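Local coordinates for protein beta sliding clamp (Caulobacter crescentus, PDB 5WCE) that probably tethers DNA polymerases and other proteins to DNA and makes them processive, as a ring-shaped head-to-tail homodimer that encircles the duplex, at residues Thr80-Glu83 with Ile84-Leu88; Glu142-Arg145 with Leu146-Thr150; Asp274-Ala277 with Lys278-Arg282; Ala297-Pro300 with Gly301-Thr304. All coordinates share one frame; numbering follows the deposited sequence.

Interaction 1. Residues Thr80-Glu83 with Ile84-Leu88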
loop_
_atom_site.group_PDB
_atom_site.type_symbol
_atom_site.label_atom_id
_atom_site.label_comp_id
_atom_site.label_asym_id
_atom_site.label_seq_id
_atom_site.Cartn_x
_atom_site.Cartn_y
_atom_site.Cartn_z
ATOM N N THR A 80 -16.146 -13.877 -0.217
ATOM C CA THR A 80 -15.798 -15.191 -0.758
ATOM C C THR A 80 -16.418 -15.431 -2.141
ATOM O O THR A 80 -15.730 -15.895 -3.093
ATOM C CB THR A 80 -16.218 -16.297 0.209
ATOM O OG1 THR A 80 -15.500 -16.113 1.444
ATOM C CG2 THR A 80 -15.964 -17.693 -0.363
ATOM N N LEU A 81 -17.700 -15.125 -2.271
ATOM C CA LEU A 81 -18.311 -15.190 -3.576
ATOM C C LEU A 81 -17.607 -14.305 -4.601
ATOM O O LEU A 81 -17.303 -14.774 -5.703
ATOM C CB LEU A 81 -19.788 -14.832 -3.519
ATOM C CG LEU A 81 -20.605 -15.107 -4.778
ATOM C CD1 LEU A 81 -20.444 -16.501 -5.311
ATOM C CD2 LEU A 81 -22.088 -14.871 -4.530
ATOM N N TYR A 82 -17.303 -13.066 -4.217
ATOM C CA TYR A 82 -16.594 -12.116 -5.099
ATOM C C TYR A 82 -15.222 -12.696 -5.542
ATOM O O TYR A 82 -14.912 -12.743 -6.719
ATOM C CB TYR A 82 -16.432 -10.745 -4.404
ATOM C CG TYR A 82 -15.556 -9.787 -5.182
ATOM C CD1 TYR A 82 -16.053 -9.127 -6.309
ATOM C CD2 TYR A 82 -14.216 -9.575 -4.814
ATOM C CE1 TYR A 82 -15.255 -8.278 -7.048
ATOM C CE2 TYR A 82 -13.391 -8.757 -5.565
ATOM C CZ TYR A 82 -13.907 -8.101 -6.674
ATOM O OH TYR A 82 -13.073 -7.260 -7.404
ATOM N N GLU A 83 -14.450 -13.195 -4.590
ATOM C CA GLU A 83 -13.137 -13.752 -4.882
ATOM C C GLU A 83 -13.181 -14.975 -5.770
ATOM O O GLU A 83 -12.386 -15.085 -6.686
ATOM C CB GLU A 83 -12.382 -14.027 -3.583
ATOM C CG GLU A 83 -11.927 -12.690 -2.951
ATOM C CD GLU A 83 -10.847 -12.041 -3.821
ATOM O OE1 GLU A 83 -9.868 -12.729 -4.162
ATOM O OE2 GLU A 83 -11.003 -10.940 -4.304
ATOM N N ILE A 84 -14.140 -15.867 -5.536
ATOM C CA ILE A 84 -14.298 -17.035 -6.403
ATOM C C ILE A 84 -14.531 -16.572 -7.852
ATOM O O ILE A 84 -13.885 -17.022 -8.793
ATOM C CB ILE A 84 -15.472 -17.930 -5.941
ATOM C CG1 ILE A 84 -15.119 -18.695 -4.641
ATOM C CG2 ILE A 84 -15.880 -18.954 -7.024
ATOM C CD1 ILE A 84 -16.329 -19.295 -3.957
ATOM N N VAL A 85 -15.479 -15.678 -8.016
ATOM C CA VAL A 85 -15.870 -15.290 -9.366
ATOM C C VAL A 85 -14.726 -14.554 -10.084
ATOM O O VAL A 85 -14.474 -14.804 -11.251
ATOM C CB VAL A 85 -17.197 -14.471 -9.385
ATOM C CG1 VAL A 85 -17.509 -14.008 -10.799
ATOM C CG2 VAL A 85 -18.334 -15.319 -8.794
ATOM N N ARG A 86 -14.050 -13.698 -9.359
ATOM C CA ARG A 86 -12.879 -12.999 -9.861
ATOM C C ARG A 86 -11.834 -13.971 -10.434
ATOM O O ARG A 86 -11.223 -13.698 -11.441
ATOM C CB ARG A 86 -12.253 -12.156 -8.746
ATOM C CG ARG A 86 -11.345 -11.044 -9.257
ATOM C CD ARG A 86 -10.682 -10.254 -8.143
ATOM N NE ARG A 86 -9.927 -11.123 -7.237
ATOM C CZ ARG A 86 -8.789 -11.774 -7.521
ATOM N NH1 ARG A 86 -8.212 -11.732 -8.737
ATOM N NH2 ARG A 86 -8.213 -12.529 -6.591
ATOM N N LYS A 87 -11.653 -15.119 -9.807
ATOM C CA LYS A 87 -10.636 -16.055 -10.207
ATOM C C LYS A 87 -11.118 -17.019 -11.275
ATOM O O LYS A 87 -10.298 -17.769 -11.797
ATOM C CB LYS A 87 -10.152 -16.842 -8.997
ATOM C CG LYS A 87 -9.514 -15.971 -7.954
ATOM C CD LYS A 87 -9.132 -16.786 -6.723
ATOM C CE LYS A 87 -8.671 -15.902 -5.547
ATOM N NZ LYS A 87 -8.246 -16.840 -4.441
ATOM N N LEU A 88 -12.411 -17.027 -11.600
ATOM C CA LEU A 88 -12.892 -17.882 -12.669
ATOM C C LEU A 88 -12.335 -17.431 -14.027
ATOM O O LEU A 88 -12.026 -16.282 -14.205
ATOM C CB LEU A 88 -14.430 -17.951 -12.692
ATOM C CG LEU A 88 -15.145 -18.600 -11.502
ATOM C CD1 LEU A 88 -16.652 -18.397 -11.519
ATOM C CD2 LEU A 88 -14.796 -20.065 -11.439
HETATM O O HOH W 1 -8.911 -14.685 -2.322
#

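Interaction 2. Residues Glu142-Arg145 with Leu146-Thr150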
loop_
_atom_site.group_PDB
_atom_site.type_symbol
_atom_site.label_atom_id
_atom_site.label_comp_id
_atom_site.label_asym_id
_atom_site.label_seq_id
_atom_site.Cartn_x
_atom_site.Cartn_y
_atom_site.Cartn_z
ATOM N N GLU A 142 -20.720 17.151 -11.426
ATOM C CA GLU A 142 -21.081 18.102 -10.388
ATOM C C GLU A 142 -21.096 17.469 -8.990
ATOM O O GLU A 142 -20.512 18.051 -8.042
ATOM C CB GLU A 142 -22.386 18.794 -10.699
ATOM C CG GLU A 142 -22.345 19.737 -11.906
ATOM C CD GLU A 142 -21.372 20.885 -11.674
ATOM O OE1 GLU A 142 -21.706 21.772 -10.904
ATOM O OE2 GLU A 142 -20.283 20.872 -12.253
ATOM N N LEU A 143 -21.727 16.284 -8.859
ATOM C CA LEU A 143 -21.780 15.627 -7.563
ATOM C C LEU A 143 -20.393 15.199 -7.112
ATOM O O LEU A 143 -20.025 15.324 -5.917
ATOM C CB LEU A 143 -22.784 14.463 -7.606
ATOM C CG LEU A 143 -23.230 13.847 -6.303
ATOM C CD1 LEU A 143 -23.751 14.946 -5.391
ATOM C CD2 LEU A 143 -24.337 12.803 -6.622
ATOM N N ILE A 144 -19.605 14.721 -8.079
ATOM C CA ILE A 144 -18.235 14.307 -7.816
ATOM C C ILE A 144 -17.447 15.528 -7.273
ATOM O O ILE A 144 -16.740 15.382 -6.313
ATOM C CB ILE A 144 -17.539 13.669 -9.048
ATOM C CG1 ILE A 144 -18.015 12.219 -9.226
ATOM C CG2 ILE A 144 -15.993 13.684 -8.892
ATOM C CD1 ILE A 144 -17.539 11.569 -10.540
ATOM N N ARG A 145 -17.627 16.679 -7.883
ATOM C CA ARG A 145 -16.937 17.908 -7.443
ATOM C C ARG A 145 -17.377 18.259 -6.004
ATOM O O ARG A 145 -16.533 18.522 -5.159
ATOM C CB ARG A 145 -17.177 19.054 -8.399
ATOM C CG ARG A 145 -16.637 20.402 -7.937
ATOM C CD ARG A 145 -16.936 21.516 -8.914
ATOM N NE ARG A 145 -16.789 22.840 -8.274
ATOM C CZ ARG A 145 -17.718 23.415 -7.511
ATOM N NH1 ARG A 145 -18.877 22.791 -7.207
ATOM N NH2 ARG A 145 -17.486 24.610 -6.964
ATOM N N LEU A 146 -18.677 18.220 -5.719
ATOM C CA LEU A 146 -19.141 18.503 -4.361
ATOM C C LEU A 146 -18.454 17.678 -3.323
ATOM O O LEU A 146 -18.057 18.201 -2.252
ATOM C CB LEU A 146 -20.674 18.397 -4.222
ATOM C CG LEU A 146 -21.581 19.384 -4.952
ATOM C CD1 LEU A 146 -23.036 19.143 -4.567
ATOM C CD2 LEU A 146 -21.216 20.855 -4.724
ATOM N N ILE A 147 -18.302 16.378 -3.614
ATOM C CA ILE A 147 -17.677 15.474 -2.706
ATOM C C ILE A 147 -16.147 15.668 -2.642
ATOM O O ILE A 147 -15.564 15.817 -1.545
ATOM C CB ILE A 147 -18.047 13.986 -3.024
ATOM C CG1 ILE A 147 -19.527 13.763 -2.742
ATOM C CG2 ILE A 147 -17.207 13.030 -2.215
ATOM C CD1 ILE A 147 -20.084 12.474 -3.366
ATOM N N ASP A 148 -15.502 15.661 -3.804
ATOM C CA ASP A 148 -14.027 15.732 -3.817
ATOM C C ASP A 148 -13.464 17.054 -3.229
ATOM O O ASP A 148 -12.402 17.046 -2.605
ATOM C CB ASP A 148 -13.466 15.491 -5.207
ATOM C CG ASP A 148 -13.581 14.003 -5.667
ATOM O OD1 ASP A 148 -14.054 13.158 -4.870
ATOM O OD2 ASP A 148 -13.247 13.742 -6.854
ATOM N N LYS A 149 -14.182 18.142 -3.404
ATOM C CA LYS A 149 -13.821 19.435 -2.796
ATOM C C LYS A 149 -13.948 19.504 -1.283
ATOM O O LYS A 149 -13.392 20.410 -0.675
ATOM C CB LYS A 149 -14.623 20.565 -3.420
ATOM C CG LYS A 149 -14.418 20.780 -4.911
ATOM C CD LYS A 149 -13.119 21.515 -5.207
ATOM C CE LYS A 149 -13.071 21.918 -6.658
ATOM N NZ LYS A 149 -11.696 22.352 -7.011
ATOM N N THR A 150 -14.698 18.591 -0.648
ATOM C CA THR A 150 -15.017 18.714 0.784
ATOM C C THR A 150 -14.716 17.508 1.670
ATOM O O THR A 150 -14.570 17.662 2.862
ATOM C CB THR A 150 -16.510 19.022 0.972
ATOM O OG1 THR A 150 -17.290 17.954 0.396
ATOM C CG2 THR A 150 -16.857 20.342 0.305
#

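Interaction 3. Residues Asp274-Ala277 with Lys278-Arg282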
loop_
_atom_site.group_PDB
_atom_site.type_symbol
_atom_site.label_atom_id
_atom_site.label_comp_id
_atom_site.label_asym_id
_atom_site.label_seq_id
_atom_site.Cartn_x
_atom_site.Cartn_y
_atom_site.Cartn_z
ATOM N N ASP A 274 1.191 26.635 -5.766
ATOM C CA ASP A 274 2.131 25.513 -5.914
ATOM C C ASP A 274 3.450 25.804 -5.187
ATOM O O ASP A 274 3.917 24.961 -4.449
ATOM C CB ASP A 274 2.407 25.190 -7.375
ATOM C CG ASP A 274 3.266 23.907 -7.525
ATOM O OD1 ASP A 274 2.885 22.843 -6.993
ATOM O OD2 ASP A 274 4.336 23.991 -8.113
ATOM N N LEU A 275 4.023 26.981 -5.367
ATOM C CA LEU A 275 5.287 27.302 -4.709
ATOM C C LEU A 275 5.092 27.282 -3.179
ATOM O O LEU A 275 5.890 26.720 -2.439
ATOM C CB LEU A 275 5.860 28.619 -5.174
ATOM C CG LEU A 275 7.060 29.103 -4.340
ATOM C CD1 LEU A 275 8.222 28.081 -4.350
ATOM C CD2 LEU A 275 7.489 30.488 -4.771
ATOM N N PHE A 276 3.984 27.835 -2.714
ATOM C CA PHE A 276 3.737 27.915 -1.275
ATOM C C PHE A 276 3.561 26.528 -0.671
ATOM O O PHE A 276 4.148 26.228 0.344
ATOM C CB PHE A 276 2.516 28.822 -0.982
ATOM C CG PHE A 276 2.185 28.944 0.471
ATOM C CD1 PHE A 276 2.944 29.741 1.296
ATOM C CD2 PHE A 276 1.067 28.321 0.992
ATOM C CE1 PHE A 276 2.610 29.887 2.638
ATOM C CE2 PHE A 276 0.704 28.505 2.310
ATOM C CZ PHE A 276 1.513 29.262 3.145
ATOM N N ALA A 277 2.750 25.693 -1.314
ATOM C CA ALA A 277 2.532 24.351 -0.868
ATOM C C ALA A 277 3.868 23.557 -0.787
ATOM O O ALA A 277 4.112 22.844 0.180
ATOM C CB ALA A 277 1.546 23.641 -1.788
ATOM N N LYS A 278 4.728 23.725 -1.793
ATOM C CA LYS A 278 6.029 23.047 -1.786
ATOM C C LYS A 278 6.878 23.493 -0.639
ATOM O O LYS A 278 7.549 22.661 -0.017
ATOM C CB LYS A 278 6.769 23.200 -3.123
ATOM C CG LYS A 278 6.193 22.247 -4.148
ATOM C CD LYS A 278 6.729 22.555 -5.525
ATOM C CE LYS A 278 6.138 21.583 -6.528
ATOM N NZ LYS A 278 6.470 22.157 -7.854
ATOM N N ALA A 279 6.812 24.787 -0.327
ATOM C CA ALA A 279 7.553 25.341 0.796
ATOM C C ALA A 279 7.015 24.833 2.111
ATOM O O ALA A 279 7.802 24.424 2.941
ATOM C CB ALA A 279 7.574 26.855 0.769
ATOM N N VAL A 280 5.698 24.870 2.318
ATOM C CA VAL A 280 5.100 24.292 3.514
ATOM C C VAL A 280 5.509 22.825 3.690
ATOM O O VAL A 280 5.880 22.417 4.762
ATOM C CB VAL A 280 3.561 24.375 3.512
ATOM C CG1 VAL A 280 2.973 23.662 4.731
ATOM C CG2 VAL A 280 3.116 25.845 3.517
ATOM N N ASP A 281 5.366 22.043 2.631
ATOM C CA ASP A 281 5.743 20.645 2.642
ATOM C C ASP A 281 7.227 20.453 2.991
ATOM O O ASP A 281 7.562 19.605 3.837
ATOM C CB ASP A 281 5.391 20.049 1.279
ATOM C CG ASP A 281 5.547 18.545 1.229
ATOM O OD1 ASP A 281 5.383 17.887 2.257
ATOM O OD2 ASP A 281 5.876 18.046 0.144
ATOM N N ARG A 282 8.112 21.264 2.410
ATOM C CA ARG A 282 9.517 21.226 2.780
ATOM C C ARG A 282 9.786 21.444 4.260
ATOM O O ARG A 282 10.443 20.612 4.914
ATOM C CB ARG A 282 10.347 22.260 2.012
ATOM C CG ARG A 282 10.959 21.749 0.766
ATOM C CD ARG A 282 11.959 22.725 0.218
ATOM N NE ARG A 282 11.271 23.897 -0.322
ATOM C CZ ARG A 282 10.665 23.969 -1.505
ATOM N NH1 ARG A 282 10.628 22.926 -2.329
ATOM N NH2 ARG A 282 10.087 25.118 -1.860
#

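Interaction 4. Residues Ala297-Pro300 with Gly301-Thr304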
loop_
_atom_site.group_PDB
_atom_site.type_symbol
_atom_site.label_atom_id
_atom_site.label_comp_id
_atom_site.label_asym_id
_atom_site.label_seq_id
_atom_site.Cartn_x
_atom_site.Cartn_y
_atom_site.Cartn_z
ATOM N N ALA A 297 4.988 33.881 9.438
ATOM C CA ALA A 297 5.284 35.249 9.802
ATOM C C ALA A 297 5.039 36.095 8.547
ATOM O O ALA A 297 5.790 36.027 7.565
ATOM C CB ALA A 297 6.715 35.366 10.309
ATOM N N VAL A 298 3.926 36.810 8.556
ATOM C CA VAL A 298 3.410 37.542 7.413
ATOM C C VAL A 298 3.827 39.006 7.570
ATOM O O VAL A 298 3.680 39.606 8.643
ATOM C CB VAL A 298 1.843 37.424 7.342
ATOM C CG1 VAL A 298 1.285 38.089 6.127
ATOM C CG2 VAL A 298 1.429 35.952 7.322
ATOM N N GLU A 299 4.369 39.546 6.491
ATOM C CA GLU A 299 4.718 40.944 6.382
ATOM C C GLU A 299 4.525 41.386 4.946
ATOM O O GLU A 299 4.399 40.544 4.067
ATOM C CB GLU A 299 6.193 41.152 6.838
ATOM C CG GLU A 299 7.203 40.454 5.940
ATOM C CD GLU A 299 8.663 40.581 6.428
ATOM O OE1 GLU A 299 9.173 41.709 6.410
ATOM O OE2 GLU A 299 9.253 39.548 6.816
ATOM N N PRO A 300 4.588 42.717 4.664
ATOM C CA PRO A 300 4.504 43.111 3.271
ATOM C C PRO A 300 5.476 42.360 2.394
ATOM O O PRO A 300 6.668 42.205 2.731
ATOM C CB PRO A 300 4.817 44.621 3.310
ATOM C CG PRO A 300 4.218 45.044 4.627
ATOM C CD PRO A 300 4.457 43.876 5.577
ATOM N N GLY A 301 4.980 41.833 1.289
ATOM C CA GLY A 301 5.805 41.065 0.365
ATOM C C GLY A 301 6.185 39.618 0.673
ATOM O O GLY A 301 6.763 38.962 -0.195
ATOM N N ARG A 302 5.910 39.103 1.876
ATOM C CA ARG A 302 6.580 37.860 2.287
ATOM C C ARG A 302 5.886 37.114 3.401
ATOM O O ARG A 302 5.337 37.695 4.347
ATOM C CB ARG A 302 8.044 38.225 2.676
ATOM C CG ARG A 302 8.847 37.170 3.351
ATOM C CD ARG A 302 10.272 37.623 3.664
ATOM N NE ARG A 302 11.010 37.975 2.467
ATOM C CZ ARG A 302 12.221 38.523 2.470
ATOM N NH1 ARG A 302 12.849 38.761 3.614
ATOM N NH2 ARG A 302 12.816 38.803 1.308
ATOM N N ILE A 303 5.949 35.791 3.303
ATOM C CA ILE A 303 5.655 34.919 4.430
ATOM C C ILE A 303 6.917 34.167 4.740
ATOM O O ILE A 303 7.495 33.528 3.839
ATOM C CB ILE A 303 4.526 33.932 4.133
ATOM C CG1 ILE A 303 3.251 34.676 3.831
ATOM C CG2 ILE A 303 4.323 32.992 5.338
ATOM C CD1 ILE A 303 2.083 33.797 3.521
ATOM N N THR A 304 7.349 34.228 5.993
ATOM C CA THR A 304 8.452 33.373 6.453
ATOM C C THR A 304 7.810 32.187 7.194
ATOM O O THR A 304 7.078 32.395 8.161
ATOM C CB THR A 304 9.404 34.193 7.340
ATOM O OG1 THR A 304 9.969 35.201 6.514
ATOM C CG2 THR A 304 10.557 33.353 7.880
HETATM O O HOH W 2 8.132 37.246 6.904
HETATM O O HOH W 3 11.875 39.142 6.180
#

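Interaction 1. Residues Thr80-Glu83 with Ile84-Leu88
Glu83 and Arg86, one helical turn apart on the helix of residues 78-87, form a side-on salt bridge on its looser, polar flank, where Arg86 is exposed to solvent. NH2 of Arg86 reaches OE1 of Glu83 at 2.9 Å and NE reaches OE2 at 3.1 Å, each oxygen being met on its syn side. The carboxylate lies at the edge of the guanidinium, though the two planes stay 39° apart. A bend at chi3 of Arg86 (56°) brings its NE-NH2 edge round to the acid. OE1 of Glu83 also accepts a hydrogen bond from a water, which in turn accepts one from NZ of Lys87, whose direct partners are Thr285 and Asp281 of the second subunit. This helix of the N-terminal clamp domain thus lies at the head-to-tail dimer interface. Were Glu83 an alanine, the Arg86 guanidinium would probably lose its carboxylate mate and swing freely. Leu81, Val85 and Ile84, by contrast, are buried and closely packed: CD1 of Leu81 meets CG2 of Val85 at 4.2 Å, and both side chains press on Leu21 of the helix of residues 14-25. CD1 of Ile84 touches CG2 of the partly exposed Thr80 at 4.0 Å, both resting on Leu116.

Interaction 2. Residues Glu142-Arg145 with Leu146-Thr150
Four backbone hydrogen bonds tie Glu142-Arg145 to Leu146-Lys149 in the i to i+4 pattern of an alpha helix, here the helix of residues 140-148 in the central clamp domain. The shortest runs from N of Asp148 to O of Ile144 at 2.8 Å and is nearly straight (172°).

Van der Waals contacts come next. CD1 of Leu143 meets CD1 of Leu146 at 4.3 Å; Leu143 also packs on Met220 of the helix of residues 210-220, and Leu146 on Met194 of the strand of residues 188-195. The long side chains of Arg145 and Lys149 touch through their methylenes, CG to CG at 3.8 Å. NH1 of Arg145 lies 3.9 Å from a leucine methyl, CD2 of Leu146. CG2 of Ile144 lies alongside the Asp148 carboxylate, 3.4 Å from OD2 of Asp148.

The charged ends look beyond the helix. With CG opposite the backbone N (chi1 173°) and the chain extended to NE, Arg145 carries its guanidinium away from the helix backbone, to a salt bridge with Asp367 and a hydrogen bond to O of Glu193. Asp148 forms a salt bridge with Arg217.

One side-chain hydrogen bond completes the set: OG1 of Thr150 donates in the carbonyl plane to O of Leu146 at 2.8 Å.

Interaction 3. Residues Asp274-Ala277 with Lys278-Arg282
Asp274 and Lys278 close a salt bridge across one turn of the helix of residues 273-284, NZ of Lys278 meeting the syn lone pair of Asp274 OD2 at 2.8 Å. The torsions bring the two ends together: Asp274 turns its CG away from its own backbone N (chi1 -173°), whereas Lys278 has CG beside its N (chi1 -78°) and then runs fully extended. Its CE consequently passes 3.4 Å from OD2 of Asp274, and both residues are exposed.

On the inner flank, Val280 lays its CG2 branch over one face of the Phe276 ring in a CH-pi contact. CG2 sits 3.9 Å from the ring centroid and 17° off the normal, displaced toward the rim, and it comes within 3.8 Å of CE2 of Phe276. CG1 of Val280 is the branch opposite the backbone N, which turns CG2 back toward the ring. Phe276 also packs on Leu305 of the strand of residues 302-308 and on Cys341 of the helix of residues 334-343. Replacing this ring by the methyl of an alanine is likely to open a gap under CG2 of Val280 and beside Leu305 and Cys341.

Arg282 folds back so that O of Lys278 stands 3.7 Å above its guanidinium plane, while its NE pairs with Glu317. NH1 of Arg282 also donates to O of Lys87 of the second subunit. The helix thus packs its apolar side on the strand of residues 302-308 and the helix of residues 334-343, and offers Asp281 and Arg282 to the second subunit, at the head-to-tail interface of the C-terminal clamp domain.

Interaction 4. Residues Ala297-Pro300 with Gly301-Thr304
Ala297-Glu299 and Arg302-Thr304 run antiparallel, their axes 4.7 Å apart at closest approach and their directions 163° apart. Ala297 and Thr304 form a hydrogen-bonded pair with two backbone bonds, N of each to O of the other. Val298 with Ile303 is the non-hydrogen-bonded pair that follows, and Glu299 with Arg302 is hydrogen-bonded again. N of Glu299 meets O of Arg302 nearly head-on, whereas the return bond from N of Arg302 to O of Glu299 comes from above the carbonyl plane, 37° out of it. The chain reverses through a type II turn with Pro300 and Gly301 at its corners; Gly301 has a positive phi, and a side chain there would run into O of Pro300. The unit is a two-residue beta hairpin, joining the strands of residues 293-299 and 302-308 within an antiparallel sheet of the C-terminal clamp domain.

Val298 and Ile303 lie side by side on the buried face, CG2 of the valine 4.1 Å from CG1 of the isoleucine, and both reach Leu269 of the strand of residues 267-272. Ala297, Glu299, Arg302 and Thr304 occupy the other face. Glu299 sets its CG between N and the carbonyl carbon (chi1 65°), which brings CG within 3.7 Å of O of Arg302. Water links its carboxylate to its neighbours. One water donates hydrogen bonds to OE2 of Glu299 (2.6 Å) and to O of Ala297, and is also hydrogen-bonded to OG1 of Thr304 at 2.8 Å. A second donates to OE2 of Glu299 and accepts from NH1 of Arg302 at 2.8 Å.

How the interactions relate
The four contacts follow one another along the chain, one in the N-terminal domain, one in the central domain and two in the C-terminal domain. The centres of interactions 1 and 3 are about 45 Å apart within one chain, yet the helix carrying the one meets the helix carrying the other across the dimer interface, so together they help close the head-to-tail ring. Interaction 2, centred about 9 Å from the middle of the chain, lies between them in sequence and touches no other subunit. Interactions 3 and 4 are about 15 Å apart between centres and touch: CE1 of Phe276 lies 4.0 Å from CD1 of Ile303, packing the helix of residues 273-284 onto the hairpin.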